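Local coordinates for protein glycosaminoglycan xylosylkinase (Hydra vulgaris, PDB 5XOM) that probably phosphorylates xylose in the glycosaminoglycan-protein linkage region, as a Fam20-family kinase of the secretory pathway, at residues T83-G88 and A162-V167; Y157-A162 and S202-E207; L221-P226 and Y281-N286; I264-F269 and V292-N297. One frame throughout, in Å; residues are numbered along the deposited sequence.

How the interactions relate
Interactions 1 and 2 share Ala162 and touch directly. Interaction 2 pairs outer strand 153-159 of a five-stranded antiparallel sheet with strand 205-212; the helix that follows brings the chain to 82-86, outermost at the other side, in interaction 1, which has a single direct backbone bond and a water, with valine packing on the strand. Interactions 3 and 4, centres about 11 Å apart, also touch: Glu282 O meets Ile293 N. Interactions 2 and 3 are both partly buried antiparallel strand pairs, with ladders of backbone bonds and polar side chains at their margins. Interaction 4 is the buried one, its centre about 7 Å from the centre of the chain, and rests on side chains: a ring stack and a histidine-threonine bond.

Interaction 1 of 4, residues T83-G88 and A162-V167; sequences TQATTG and AEVLPV
Val167 leans against the backbone of Thr83 and Gln84. Its CB comes first, 3.4 Å from Thr83 O. From there CG1, anti to its own carbonyl carbon (chi1 -61°), stays beside the same oxygen, 3.5 Å from Thr83 O. CG2 lies 3.9 Å from Gln84 CA, with the methyl of Ala85 a little farther on. An alanine here would strip off both methyls and would probably open a gap beside the Thr83-Gln84 peptide and the Ala85 methyl, with CB alone still against the Thr83 carbonyl.

The carbonyl of Val167 makes the polar half of the contact. Ala85 N donates to Val167 O over 3.2 Å, with a bent N-H...O angle of 141°, and the donor sits well above the carbonyl plane. A water gives the same oxygen a second donor; its other hydrogen goes to Gln84 OE1, 2.7 Å from the water. Gln84 reaches that water because its chain folds at chi2 (-71°), bringing the amide back although its CB points away from 162-167. Three residues before Val167, Val164 CG1 meets Ala85 CB at 4.0 Å, an apolar touch.

The turn that ends helix 160-164, closed by Val167 N bonding to Val164 O, is thus docked on strand 82-86, an outermost strand of the five-stranded antiparallel sheet. That strand pairs on its other edge with strand 96-100, whose Phe98 touches both Ala85 and Val164, and Leu172 of helix 170-173 packs against the same two residues.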
loop_
_atom_site.group_PDB
_atom_site.type_symbol
_atom_site.label_atom_id
_atom_site.label_comp_id
_atom_site.label_asym_id
_atom_site.label_seq_id
_atom_site.Cartn_x
_atom_site.Cartn_y
_atom_site.Cartn_z
ATOM N N THR A 83 22.407 17.686 5.267
ATOM C CA THR A 83 23.464 18.266 4.451
ATOM C C THR A 83 23.468 19.785 4.454
ATOM O O THR A 83 24.505 20.379 4.149
ATOM C CB THR A 83 23.365 17.765 3.001
ATOM O OG1 THR A 83 22.149 18.232 2.411
ATOM C CG2 THR A 83 23.397 16.247 2.954
ATOM N N GLN A 84 22.354 20.425 4.806
ATOM C CA GLN A 84 22.282 21.877 4.917
ATOM C C GLN A 84 21.284 22.225 6.009
ATOM O O GLN A 84 20.366 21.453 6.292
ATOM C CB GLN A 84 21.840 22.557 3.609
ATOM C CG GLN A 84 22.542 22.095 2.344
ATOM C CD GLN A 84 23.982 22.560 2.273
ATOM O OE1 GLN A 84 24.402 23.441 3.027
ATOM N NE2 GLN A 84 24.752 21.957 1.375
ATOM N N ALA A 85 21.461 23.403 6.609
ATOM C CA ALA A 85 20.529 23.896 7.614
ATOM C C ALA A 85 20.470 25.415 7.545
ATOM O O ALA A 85 21.505 26.074 7.434
ATOM C CB ALA A 85 20.934 23.449 9.027
ATOM N N THR A 86 19.256 25.965 7.602
ATOM C CA THR A 86 19.077 27.410 7.589
ATOM C C THR A 86 17.802 27.788 8.333
ATOM O O THR A 86 17.114 26.942 8.909
ATOM C CB THR A 86 19.054 27.958 6.158
ATOM O OG1 THR A 86 18.995 29.391 6.204
ATOM C CG2 THR A 86 17.858 27.427 5.399
ATOM N N THR A 87 17.505 29.086 8.322
ATOM C CA THR A 87 16.328 29.639 8.970
ATOM C C THR A 87 15.977 30.943 8.263
ATOM O O THR A 87 16.812 31.533 7.574
ATOM C CB THR A 87 16.577 29.873 10.464
ATOM O OG1 THR A 87 15.330 30.076 11.131
ATOM C CG2 THR A 87 17.472 31.099 10.678
ATOM N N GLY A 88 14.728 31.391 8.425
ATOM C CA GLY A 88 14.197 32.481 7.635
ATOM C C GLY A 88 13.732 33.674 8.460
ATOM O O GLY A 88 13.526 33.590 9.677
ATOM N N ALA A 162 27.221 18.221 16.076
ATOM C CA ALA A 162 27.739 17.355 15.023
ATOM C C ALA A 162 26.961 17.443 13.715
ATOM O O ALA A 162 27.558 17.295 12.644
ATOM C CB ALA A 162 27.750 15.896 15.498
ATOM N N GLU A 163 25.653 17.694 13.759
ATOM C CA GLU A 163 24.820 17.601 12.565
ATOM C C GLU A 163 24.403 18.937 11.973
ATOM O O GLU A 163 24.233 19.020 10.756
ATOM C CB GLU A 163 23.542 16.808 12.863
ATOM C CG GLU A 163 23.750 15.406 13.386
ATOM C CD GLU A 163 22.428 14.681 13.586
ATOM O OE1 GLU A 163 21.863 14.183 12.589
ATOM O OE2 GLU A 163 21.941 14.622 14.736
ATOM N N VAL A 164 24.215 19.974 12.780
ATOM C CA VAL A 164 23.676 21.240 12.293
ATOM C C VAL A 164 24.768 22.285 12.096
ATOM O O VAL A 164 24.886 22.868 11.018
ATOM C CB VAL A 164 22.570 21.751 13.243
ATOM C CG1 VAL A 164 22.139 23.151 12.846
ATOM C CG2 VAL A 164 21.385 20.804 13.209
ATOM N N LEU A 165 25.573 22.539 13.128
ATOM C CA LEU A 165 26.578 23.595 13.030
ATOM C C LEU A 165 27.531 23.457 11.844
ATOM O O LEU A 165 27.792 24.478 11.187
ATOM C CB LEU A 165 27.375 23.689 14.339
ATOM C CG LEU A 165 26.678 24.346 15.527
ATOM C CD1 LEU A 165 27.637 24.454 16.708
ATOM C CD2 LEU A 165 26.144 25.717 15.139
ATOM N N PRO A 166 28.068 22.280 11.501
ATOM C CA PRO A 166 29.012 22.230 10.372
ATOM C C PRO A 166 28.377 22.437 9.002
ATOM O O PRO A 166 29.117 22.507 8.013
ATOM C CB PRO A 166 29.639 20.828 10.481
ATOM C CG PRO A 166 28.815 20.072 11.440
ATOM C CD PRO A 166 28.041 21.021 12.271
ATOM N N VAL A 167 27.053 22.564 8.893
ATOM C CA VAL A 167 26.419 22.778 7.595
ATOM C C VAL A 167 25.425 23.925 7.681
ATOM O O VAL A 167 24.624 24.130 6.763
ATOM C CB VAL A 167 25.711 21.508 7.077
ATOM C CG1 VAL A 167 26.699 20.364 6.881
ATOM C CG2 VAL A 167 24.573 21.103 8.012
HETATM O O HOH W 1 23.606 25.660 4.290
#

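Interaction 2 of 4, residues Y157-A162 and S202-E207; sequences YINLAA and SNVTME. With NAG (2-acetamido-2-deoxy-beta-D-glucopyranose), chain C.
Ile158 and Met206 form the hydrogen-bonded pair of a short antiparallel ladder, whose strands run at 149° to each other. Ile158 N gives to Met206 O at 2.8 Å and Met206 N to Ile158 O at 2.7 Å, both nearly straight. One step on, Leu160 N reaches Val204 O at 2.9 Å, almost along the C=O axis, as one segment starts its helix and the other leaves its turn. Strand 153-159 is here an outer strand of the five-stranded antiparallel sheet, next to strand 205-212, which a type II' turn from Ser202 to Thr205 leads into; Asn203 in that turn carries a glycan on ND2.

Asn159 N-caps helix 160-164. Chi1 of -179° sets CG anti to the backbone N; from there OD1 accepts from Ala162 N at 2.7 Å and brushes Val204 CG2. An alanine here would probably leave Ala162 N without its cap and Val204 CG2 without its neighbour.

On the face of Asn159 and Thr205, Tyr157 and Glu207 run side by side, their ends bridged by a water in the ring plane, 2.6 Å from Tyr157 OH and 2.9 Å from Glu207 OE2. Glu207 OE1 turns instead to His132 and Arg117. On the face of Ile158 and Met206, Leu160 CG comes from the helix start to 4.0 Å from Met206 CB.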
loop_
_atom_site.group_PDB
_atom_site.type_symbol
_atom_site.label_atom_id
_atom_site.label_comp_id
_atom_site.label_asym_id
_atom_site.label_seq_id
_atom_site.Cartn_x
_atom_site.Cartn_y
_atom_site.Cartn_z
ATOM N N TYR A 157 15.967 13.232 17.681
ATOM C CA TYR A 157 16.957 13.877 18.538
ATOM C C TYR A 157 18.132 14.323 17.678
ATOM O O TYR A 157 18.824 13.489 17.089
ATOM C CB TYR A 157 17.433 12.933 19.640
ATOM C CG TYR A 157 16.344 12.482 20.592
ATOM C CD1 TYR A 157 15.884 13.321 21.600
ATOM C CD2 TYR A 157 15.798 11.205 20.500
ATOM C CE1 TYR A 157 14.896 12.913 22.481
ATOM C CE2 TYR A 157 14.810 10.784 21.382
ATOM C CZ TYR A 157 14.365 11.643 22.367
ATOM O OH TYR A 157 13.388 11.229 23.243
ATOM N N ILE A 158 18.340 15.633 17.592
ATOM C CA ILE A 158 19.350 16.233 16.724
ATOM C C ILE A 158 20.560 16.615 17.561
ATOM O O ILE A 158 20.432 17.371 18.531
ATOM C CB ILE A 158 18.802 17.473 16.000
ATOM C CG1 ILE A 158 17.545 17.134 15.187
ATOM C CG2 ILE A 158 19.881 18.065 15.115
ATOM C CD1 ILE A 158 17.814 16.307 13.948
ATOM N N ASN A 159 21.737 16.118 17.186
ATOM C CA ASN A 159 22.983 16.610 17.775
ATOM C C ASN A 159 23.346 17.911 17.068
ATOM O O ASN A 159 23.869 17.896 15.952
ATOM C CB ASN A 159 24.100 15.583 17.635
ATOM C CG ASN A 159 25.407 16.054 18.263
ATOM O OD1 ASN A 159 25.790 17.219 18.156
ATOM N ND2 ASN A 159 26.100 15.140 18.914
ATOM N N LEU A 160 23.088 19.047 17.719
ATOM C CA LEU A 160 23.312 20.329 17.058
ATOM C C LEU A 160 24.783 20.529 16.716
ATOM O O LEU A 160 25.109 21.068 15.654
ATOM C CB LEU A 160 22.818 21.481 17.934
ATOM C CG LEU A 160 21.320 21.592 18.209
ATOM C CD1 LEU A 160 21.074 22.711 19.208
ATOM C CD2 LEU A 160 20.548 21.830 16.909
ATOM N N ALA A 161 25.686 20.081 17.594
ATOM C CA ALA A 161 27.111 20.301 17.365
ATOM C C ALA A 161 27.620 19.489 16.180
ATOM O O ALA A 161 28.365 20.009 15.345
ATOM C CB ALA A 161 27.905 19.967 18.629
ATOM N N ALA A 162 27.221 18.221 16.076
ATOM C CA ALA A 162 27.739 17.355 15.023
ATOM C C ALA A 162 26.961 17.443 13.715
ATOM O O ALA A 162 27.558 17.295 12.644
ATOM C CB ALA A 162 27.750 15.896 15.498
ATOM N N SER A 202 19.325 19.798 25.286
ATOM C CA SER A 202 19.912 19.192 26.488
ATOM C C SER A 202 21.387 18.937 26.184
ATOM O O SER A 202 21.718 18.017 25.431
ATOM C CB SER A 202 19.189 17.902 26.863
ATOM O OG SER A 202 17.787 18.093 26.860
ATOM N N ASN A 203 22.270 19.782 26.748
ATOM C CA ASN A 203 23.689 19.921 26.394
ATOM C C ASN A 203 23.710 20.270 24.900
ATOM O O ASN A 203 23.535 21.443 24.553
ATOM C CB ASN A 203 24.618 18.731 26.820
ATOM C CG ASN A 203 26.150 19.040 26.520
ATOM O OD1 ASN A 203 26.390 19.965 25.756
ATOM N ND2 ASN A 203 27.173 18.298 27.094
ATOM N N VAL A 204 23.889 19.308 23.996
ATOM C CA VAL A 204 23.834 19.611 22.568
ATOM C C VAL A 204 22.769 18.819 21.824
ATOM O O VAL A 204 22.666 18.949 20.599
ATOM C CB VAL A 204 25.206 19.419 21.883
ATOM C CG1 VAL A 204 26.268 20.285 22.541
ATOM C CG2 VAL A 204 25.620 17.965 21.921
ATOM N N THR A 205 21.969 18.011 22.510
ATOM C CA THR A 205 20.980 17.151 21.856
ATOM C C THR A 205 19.619 17.834 21.901
ATOM O O THR A 205 19.048 18.024 22.981
ATOM C CB THR A 205 20.928 15.780 22.526
ATOM O OG1 THR A 205 22.241 15.197 22.478
ATOM C CG2 THR A 205 19.938 14.855 21.818
ATOM N N MET A 206 19.092 18.203 20.734
ATOM C CA MET A 206 17.829 18.928 20.676
ATOM C C MET A 206 16.736 18.046 20.089
ATOM O O MET A 206 16.856 17.551 18.960
ATOM C CB MET A 206 17.976 20.226 19.882
ATOM C CG MET A 206 16.678 21.002 19.729
ATOM S SD MET A 206 16.857 22.409 18.631
ATOM C CE MET A 206 17.230 23.688 19.786
ATOM N N GLU A 207 15.675 17.862 20.867
ATOM C CA GLU A 207 14.489 17.141 20.438
ATOM C C GLU A 207 13.619 18.041 19.569
ATOM O O GLU A 207 13.454 19.233 19.854
ATOM C CB GLU A 207 13.713 16.672 21.675
ATOM C CG GLU A 207 12.417 15.931 21.407
ATOM C CD GLU A 207 11.626 15.649 22.685
ATOM O OE1 GLU A 207 10.379 15.648 22.628
ATOM O OE2 GLU A 207 12.247 15.445 23.748
HETATM C C1 NAG C . 27.477 17.305 28.115
HETATM C C2 NAG C . 29.056 17.064 28.273
HETATM C C3 NAG C . 29.584 17.404 29.677
HETATM C C4 NAG C . 29.028 18.704 30.219
HETATM C C5 NAG C . 27.527 18.584 30.258
HETATM C C6 NAG C . 26.861 19.837 30.775
HETATM C C7 NAG C . 29.488 15.128 26.751
HETATM C C8 NAG C . 29.969 13.705 26.712
HETATM N N2 NAG C . 29.446 15.692 27.964
HETATM O O3 NAG C . 31.007 17.472 29.651
HETATM O O4 NAG C . 29.490 18.885 31.553
HETATM O O5 NAG C . 27.052 18.412 28.926
HETATM O O6 NAG C . 25.585 19.548 31.329
HETATM O O7 NAG C . 29.127 15.716 25.743
HETATM O O HOH W 2 11.947 12.719 24.815
#

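Interaction 3 of 4, residues L221-P226 and Y281-N286; sequences LKLPHP and YEYIEN. With NAG (2-acetamido-2-deoxy-beta-D-glucopyranose), chain D.
Leu221 O accepts from Tyr283 N at 2.9 Å, and the CA-H of Glu282 approaches the same oxygen. This is one rung of the three-stranded antiparallel sheet in which strand 221-224 lies outermost, strand 280-286 in the middle and strand 289-292 beyond it. Leu221 N returns a bond to Tyr283 O, and Leu223 and Tyr281 exchange a second such pair, with Lys222 and Glu282 as the non-hydrogen-bonded pair between.

The face carrying the two tyrosines does most of the packing. Both have CG between the backbone N and the carbonyl carbon (chi1 68° for Tyr281, 64° for Tyr283), which starts each ring out toward strand 221-224, where the leucines meet it. Leu221 CB stands 3.6 Å above the plane of the Tyr283 ring, displaced toward its rim, a CH-pi contact. Leu223 and Tyr281 lie side by side, and Leu223 CD1 touches Tyr281 OH at 3.5 Å and Tyr283 CE1 at 3.8 Å. Tyr281 OH itself is bonded to Tyr254 and Arg259, and Arg259 also makes a cation-pi contact with Tyr283.

On the opposite face the chains of Lys222 and Glu282 run alongside each other and end in a long salt bridge, Lys222 NZ to Glu282 OE1 at 3.6 Å. Where the chain leaves the strand, the edge of Tyr281 points to the face of the His225 ring, offset, the planes at 84°. His225 CA lies at the edge of the Tyr281 ring, in its plane, 3.8 Å from Tyr281 CD2.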
loop_
_atom_site.group_PDB
_atom_site.type_symbol
_atom_site.label_atom_id
_atom_site.label_comp_id
_atom_site.label_asym_id
_atom_site.label_seq_id
_atom_site.Cartn_x
_atom_site.Cartn_y
_atom_site.Cartn_z
ATOM N N LEU A 221 -1.442 27.022 -2.298
ATOM C CA LEU A 221 -2.053 28.344 -2.315
ATOM C C LEU A 221 -2.755 28.603 -0.988
ATOM O O LEU A 221 -3.322 27.687 -0.385
ATOM C CB LEU A 221 -3.043 28.485 -3.474
ATOM C CG LEU A 221 -2.416 28.493 -4.871
ATOM C CD1 LEU A 221 -3.491 28.450 -5.940
ATOM C CD2 LEU A 221 -1.525 29.725 -5.049
ATOM N N LYS A 222 -2.714 29.854 -0.539
ATOM C CA LYS A 222 -3.229 30.246 0.764
ATOM C C LYS A 222 -4.333 31.283 0.610
ATOM O O LYS A 222 -4.199 32.236 -0.163
ATOM C CB LYS A 222 -2.103 30.803 1.635
ATOM C CG LYS A 222 -2.533 31.235 3.022
ATOM C CD LYS A 222 -1.494 32.156 3.639
ATOM C CE LYS A 222 -0.128 31.488 3.689
ATOM N NZ LYS A 222 0.023 30.594 4.869
ATOM N N LEU A 223 -5.419 31.099 1.359
ATOM C CA LEU A 223 -6.532 32.033 1.435
ATOM C C LEU A 223 -6.932 32.242 2.886
ATOM O O LEU A 223 -6.705 31.367 3.729
ATOM C CB LEU A 223 -7.751 31.535 0.640
ATOM C CG LEU A 223 -7.630 31.516 -0.885
ATOM C CD1 LEU A 223 -8.868 30.894 -1.527
ATOM C CD2 LEU A 223 -7.417 32.933 -1.400
ATOM N N PRO A 224 -7.515 33.397 3.210
ATOM C CA PRO A 224 -8.012 33.607 4.577
ATOM C C PRO A 224 -9.185 32.687 4.889
ATOM O O PRO A 224 -10.054 32.452 4.047
ATOM C CB PRO A 224 -8.440 35.082 4.582
ATOM C CG PRO A 224 -8.632 35.434 3.146
ATOM C CD PRO A 224 -7.646 34.608 2.380
ATOM N N HIS A 225 -9.204 32.175 6.116
ATOM C CA HIS A 225 -10.287 31.299 6.555
ATOM C C HIS A 225 -11.525 32.136 6.863
ATOM O O HIS A 225 -11.440 33.092 7.640
ATOM C CB HIS A 225 -9.872 30.521 7.799
ATOM C CG HIS A 225 -10.664 29.270 8.027
ATOM N ND1 HIS A 225 -12.019 29.283 8.274
ATOM C CD2 HIS A 225 -10.283 27.972 8.087
ATOM C CE1 HIS A 225 -12.445 28.045 8.448
ATOM N NE2 HIS A 225 -11.411 27.230 8.344
ATOM N N PRO A 226 -12.680 31.830 6.257
ATOM C CA PRO A 226 -13.898 32.605 6.555
ATOM C C PRO A 226 -14.235 32.656 8.038
ATOM O O PRO A 226 -14.922 33.578 8.485
ATOM C CB PRO A 226 -14.982 31.872 5.756
ATOM C CG PRO A 226 -14.249 31.254 4.614
ATOM C CD PRO A 226 -12.895 30.861 5.169
ATOM N N TYR A 281 -5.972 29.208 5.560
ATOM C CA TYR A 281 -5.838 27.813 5.178
ATOM C C TYR A 281 -5.070 27.706 3.867
ATOM O O TYR A 281 -4.930 28.677 3.117
ATOM C CB TYR A 281 -7.206 27.124 5.075
ATOM C CG TYR A 281 -8.096 27.600 3.944
ATOM C CD1 TYR A 281 -8.042 26.997 2.693
ATOM C CD2 TYR A 281 -9.001 28.636 4.132
ATOM C CE1 TYR A 281 -8.856 27.413 1.660
ATOM C CE2 TYR A 281 -9.823 29.063 3.103
ATOM C CZ TYR A 281 -9.745 28.445 1.867
ATOM O OH TYR A 281 -10.555 28.858 0.832
ATOM N N GLU A 282 -4.553 26.509 3.610
ATOM C CA GLU A 282 -3.733 26.242 2.440
ATOM C C GLU A 282 -4.274 25.019 1.713
ATOM O O GLU A 282 -4.811 24.097 2.334
ATOM C CB GLU A 282 -2.266 26.032 2.840
ATOM C CG GLU A 282 -1.589 27.302 3.347
ATOM C CD GLU A 282 -0.238 27.045 3.996
ATOM O OE1 GLU A 282 0.793 27.399 3.386
ATOM O OE2 GLU A 282 -0.204 26.494 5.119
ATOM N N TYR A 283 -4.126 25.016 0.387
ATOM C CA TYR A 283 -4.699 23.952 -0.422
ATOM C C TYR A 283 -3.817 23.669 -1.630
ATOM O O TYR A 283 -3.053 24.529 -2.075
ATOM C CB TYR A 283 -6.130 24.295 -0.863
ATOM C CG TYR A 283 -6.273 25.501 -1.771
ATOM C CD1 TYR A 283 -6.378 26.786 -1.246
ATOM C CD2 TYR A 283 -6.350 25.350 -3.149
ATOM C CE1 TYR A 283 -6.531 27.893 -2.079
ATOM C CE2 TYR A 283 -6.506 26.450 -3.991
ATOM C CZ TYR A 283 -6.595 27.716 -3.450
ATOM O OH TYR A 283 -6.746 28.801 -4.286
ATOM N N ILE A 284 -3.910 22.436 -2.132
ATOM C CA ILE A 284 -3.280 22.044 -3.383
ATOM C C ILE A 284 -4.358 22.009 -4.456
ATOM O O ILE A 284 -5.556 21.953 -4.165
ATOM C CB ILE A 284 -2.557 20.677 -3.280
ATOM C CG1 ILE A 284 -3.536 19.581 -2.850
ATOM C CG2 ILE A 284 -1.371 20.770 -2.321
ATOM C CD1 ILE A 284 -2.939 18.172 -2.867
ATOM N N GLU A 285 -3.936 22.047 -5.718
ATOM C CA GLU A 285 -4.902 22.129 -6.807
ATOM C C GLU A 285 -4.240 21.710 -8.113
ATOM O O GLU A 285 -3.083 22.052 -8.369
ATOM C CB GLU A 285 -5.477 23.547 -6.913
ATOM C CG GLU A 285 -6.584 23.703 -7.948
ATOM C CD GLU A 285 -7.250 25.065 -7.862
ATOM O OE1 GLU A 285 -6.562 26.067 -8.117
ATOM O OE2 GLU A 285 -8.454 25.138 -7.541
ATOM N N ASN A 286 -4.973 20.952 -8.918
ATOM C CA ASN A 286 -4.574 20.654 -10.289
ATOM C C ASN A 286 -5.844 20.516 -11.127
ATOM O O ASN A 286 -6.917 20.987 -10.734
ATOM C CB ASN A 286 -3.651 19.421 -10.333
ATOM C CG ASN A 286 -4.345 18.137 -9.909
ATOM O OD1 ASN A 286 -5.570 18.067 -9.804
ATOM N ND2 ASN A 286 -3.551 17.104 -9.675
HETATM C C1 NAG D . -5.823 13.276 -12.877
HETATM C C2 NAG D . -5.996 12.402 -14.148
HETATM C C3 NAG D . -4.612 12.051 -14.728
HETATM C C4 NAG D . -3.720 13.283 -14.859
HETATM C C5 NAG D . -3.693 14.064 -13.551
HETATM C C6 NAG D . -2.948 15.375 -13.644
HETATM C C7 NAG D . -7.448 10.514 -14.784
HETATM C C8 NAG D . -8.121 9.258 -14.314
HETATM N N2 NAG D . -6.736 11.180 -13.863
HETATM O O3 NAG D . -4.740 11.402 -15.988
HETATM O O4 NAG D . -2.387 12.889 -15.166
HETATM O O5 NAG D . -5.032 14.393 -13.182
HETATM O O6 NAG D . -3.174 16.168 -12.486
HETATM O O7 NAG D . -7.556 10.916 -15.940
#

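Interaction 4 of 4, residues I264-F269 and V292-N297; sequences IDTSIF and VIHLDN
In the kinase core, helix 259-273 packs against the loop after strand 289-292, whose His-Leu-Asp-Asn run probably corresponds to the DFG region of other kinases; His294, Thr266 and Phe269 make the joint. His294 is the centre of an inverse gamma turn and sends its imidazole against the helix.

Thr266 OG1 lies near the plane of that ring, at its edge, and shares a hydrogen bond of 2.8 Å with His294 NE2 in which either atom could be the donor. A water joins the same hydroxyl to Val292 O, at 2.9 Å from Thr266 OG1, and Asp262 O, a turn earlier in the helix, is a further partner. Over the imidazole lies Phe269, whose chi1 of 171° carries CG from the helix to within 3.8 Å of His294 CE1. The rings form an offset stack, planes at 3° and centroids 4.2 Å apart, with Phe269 CD2 above the centre of the imidazole.

Asn297 meets the rim of the Phe269 ring. Its ND2 bonds to His294 O at 2.9 Å, while OD1, held by Arg278, lies 4.0 Å from Phe269 CE2.

His294 ND1 bonds to Asp142 of helix 132-144. With both nitrogens engaged and a face stacked, the buried imidazole is likely to be fixed in rotation, tying this loop to two helices.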
loop_
_atom_site.group_PDB
_atom_site.type_symbol
_atom_site.label_atom_id
_atom_site.label_comp_id
_atom_site.label_asym_id
_atom_site.label_seq_id
_atom_site.Cartn_x
_atom_site.Cartn_y
_atom_site.Cartn_z
ATOM N N ILE A 264 -15.058 22.124 6.680
ATOM C CA ILE A 264 -15.807 21.494 7.762
ATOM C C ILE A 264 -15.065 20.263 8.277
ATOM O O ILE A 264 -14.968 20.050 9.494
ATOM C CB ILE A 264 -17.239 21.174 7.295
ATOM C CG1 ILE A 264 -17.960 22.475 6.908
ATOM C CG2 ILE A 264 -18.001 20.449 8.386
ATOM C CD1 ILE A 264 -19.366 22.298 6.346
ATOM N N ASP A 265 -14.527 19.435 7.369
ATOM C CA ASP A 265 -13.620 18.358 7.769
ATOM C C ASP A 265 -12.501 18.888 8.655
ATOM O O ASP A 265 -12.227 18.349 9.735
ATOM C CB ASP A 265 -12.998 17.681 6.540
ATOM C CG ASP A 265 -13.928 16.691 5.856
ATOM O OD1 ASP A 265 -14.974 16.330 6.434
ATOM O OD2 ASP A 265 -13.582 16.253 4.734
ATOM N N THR A 266 -11.821 19.938 8.187
ATOM C CA THR A 266 -10.654 20.451 8.890
ATOM C C THR A 266 -11.033 21.118 10.208
ATOM O O THR A 266 -10.224 21.134 11.144
ATOM C CB THR A 266 -9.883 21.403 7.971
ATOM O OG1 THR A 266 -9.392 20.669 6.842
ATOM C CG2 THR A 266 -8.696 22.045 8.691
ATOM N N SER A 267 -12.250 21.660 10.313
ATOM C CA SER A 267 -12.673 22.223 11.592
ATOM C C SER A 267 -12.886 21.129 12.630
ATOM O O SER A 267 -12.610 21.338 13.816
ATOM C CB SER A 267 -13.948 23.048 11.419
ATOM O OG SER A 267 -15.086 22.215 11.288
ATOM N N ILE A 268 -13.343 19.952 12.199
ATOM C CA ILE A 268 -13.451 18.812 13.103
ATOM C C ILE A 268 -12.066 18.352 13.536
ATOM O O ILE A 268 -11.816 18.098 14.722
ATOM C CB ILE A 268 -14.237 17.674 12.426
ATOM C CG1 ILE A 268 -15.717 18.047 12.302
ATOM C CG2 ILE A 268 -14.062 16.358 13.183
ATOM C CD1 ILE A 268 -16.495 17.129 11.385
ATOM N N PHE A 269 -11.141 18.245 12.578
ATOM C CA PHE A 269 -9.779 17.838 12.898
ATOM C C PHE A 269 -9.109 18.852 13.820
ATOM O O PHE A 269 -8.469 18.477 14.807
ATOM C CB PHE A 269 -8.998 17.657 11.595
ATOM C CG PHE A 269 -7.516 17.434 11.767
ATOM C CD1 PHE A 269 -7.021 16.175 12.083
ATOM C CD2 PHE A 269 -6.613 18.467 11.543
ATOM C CE1 PHE A 269 -5.662 15.954 12.214
ATOM C CE2 PHE A 269 -5.236 18.252 11.668
ATOM C CZ PHE A 269 -4.766 16.987 12.005
ATOM N N VAL A 292 -8.014 21.221 0.745
ATOM C CA VAL A 292 -7.379 21.909 1.865
ATOM C C VAL A 292 -6.539 20.907 2.645
ATOM O O VAL A 292 -7.015 19.823 3.007
ATOM C CB VAL A 292 -8.438 22.562 2.767
ATOM C CG1 VAL A 292 -7.782 23.307 3.940
ATOM C CG2 VAL A 292 -9.345 23.473 1.954
ATOM N N ILE A 293 -5.269 21.249 2.888
ATOM C CA ILE A 293 -4.340 20.312 3.506
ATOM C C ILE A 293 -4.112 20.720 4.952
ATOM O O ILE A 293 -4.244 21.888 5.330
ATOM C CB ILE A 293 -3.002 20.205 2.741
ATOM C CG1 ILE A 293 -2.321 21.571 2.615
ATOM C CG2 ILE A 293 -3.206 19.568 1.378
ATOM C CD1 ILE A 293 -0.939 21.492 2.003
ATOM N N HIS A 294 -3.764 19.727 5.770
ATOM C CA HIS A 294 -3.497 19.925 7.195
ATOM C C HIS A 294 -2.009 20.195 7.364
ATOM O O HIS A 294 -1.216 19.350 7.793
ATOM C CB HIS A 294 -3.954 18.727 7.998
ATOM C CG HIS A 294 -5.457 18.500 7.906
ATOM N ND1 HIS A 294 -6.044 17.260 8.167
ATOM C CD2 HIS A 294 -6.463 19.360 7.594
ATOM C CE1 HIS A 294 -7.343 17.378 8.012
ATOM N NE2 HIS A 294 -7.614 18.632 7.666
ATOM N N LEU A 295 -1.622 21.418 7.021
ATOM C CA LEU A 295 -0.232 21.852 7.075
ATOM C C LEU A 295 -0.074 22.860 8.212
ATOM O O LEU A 295 -0.939 23.721 8.415
ATOM C CB LEU A 295 0.182 22.436 5.719
ATOM C CG LEU A 295 1.568 23.036 5.572
ATOM C CD1 LEU A 295 2.575 21.940 5.836
ATOM C CD2 LEU A 295 1.717 23.554 4.146
ATOM N N ASP A 296 1.011 22.710 8.976
ATOM C CA ASP A 296 1.271 23.472 10.194
ATOM C C ASP A 296 0.164 23.256 11.221
ATOM O O ASP A 296 -0.737 24.089 11.370
ATOM C CB ASP A 296 1.428 24.968 9.894
ATOM C CG ASP A 296 1.861 25.781 11.118
ATOM O OD1 ASP A 296 2.224 26.966 10.941
ATOM O OD2 ASP A 296 1.856 25.250 12.256
ATOM N N ASN A 297 0.238 22.147 11.950
ATOM C CA ASN A 297 -0.754 21.801 12.959
ATOM C C ASN A 297 -0.204 21.933 14.374
ATOM O O ASN A 297 -0.757 21.339 15.305
ATOM C CB ASN A 297 -1.273 20.382 12.720
ATOM C CG ASN A 297 -1.685 20.145 11.279
ATOM O OD1 ASN A 297 -2.434 20.932 10.702
ATOM N ND2 ASN A 297 -1.193 19.053 10.687
HETATM O O HOH W 3 -9.571 19.511 4.148
#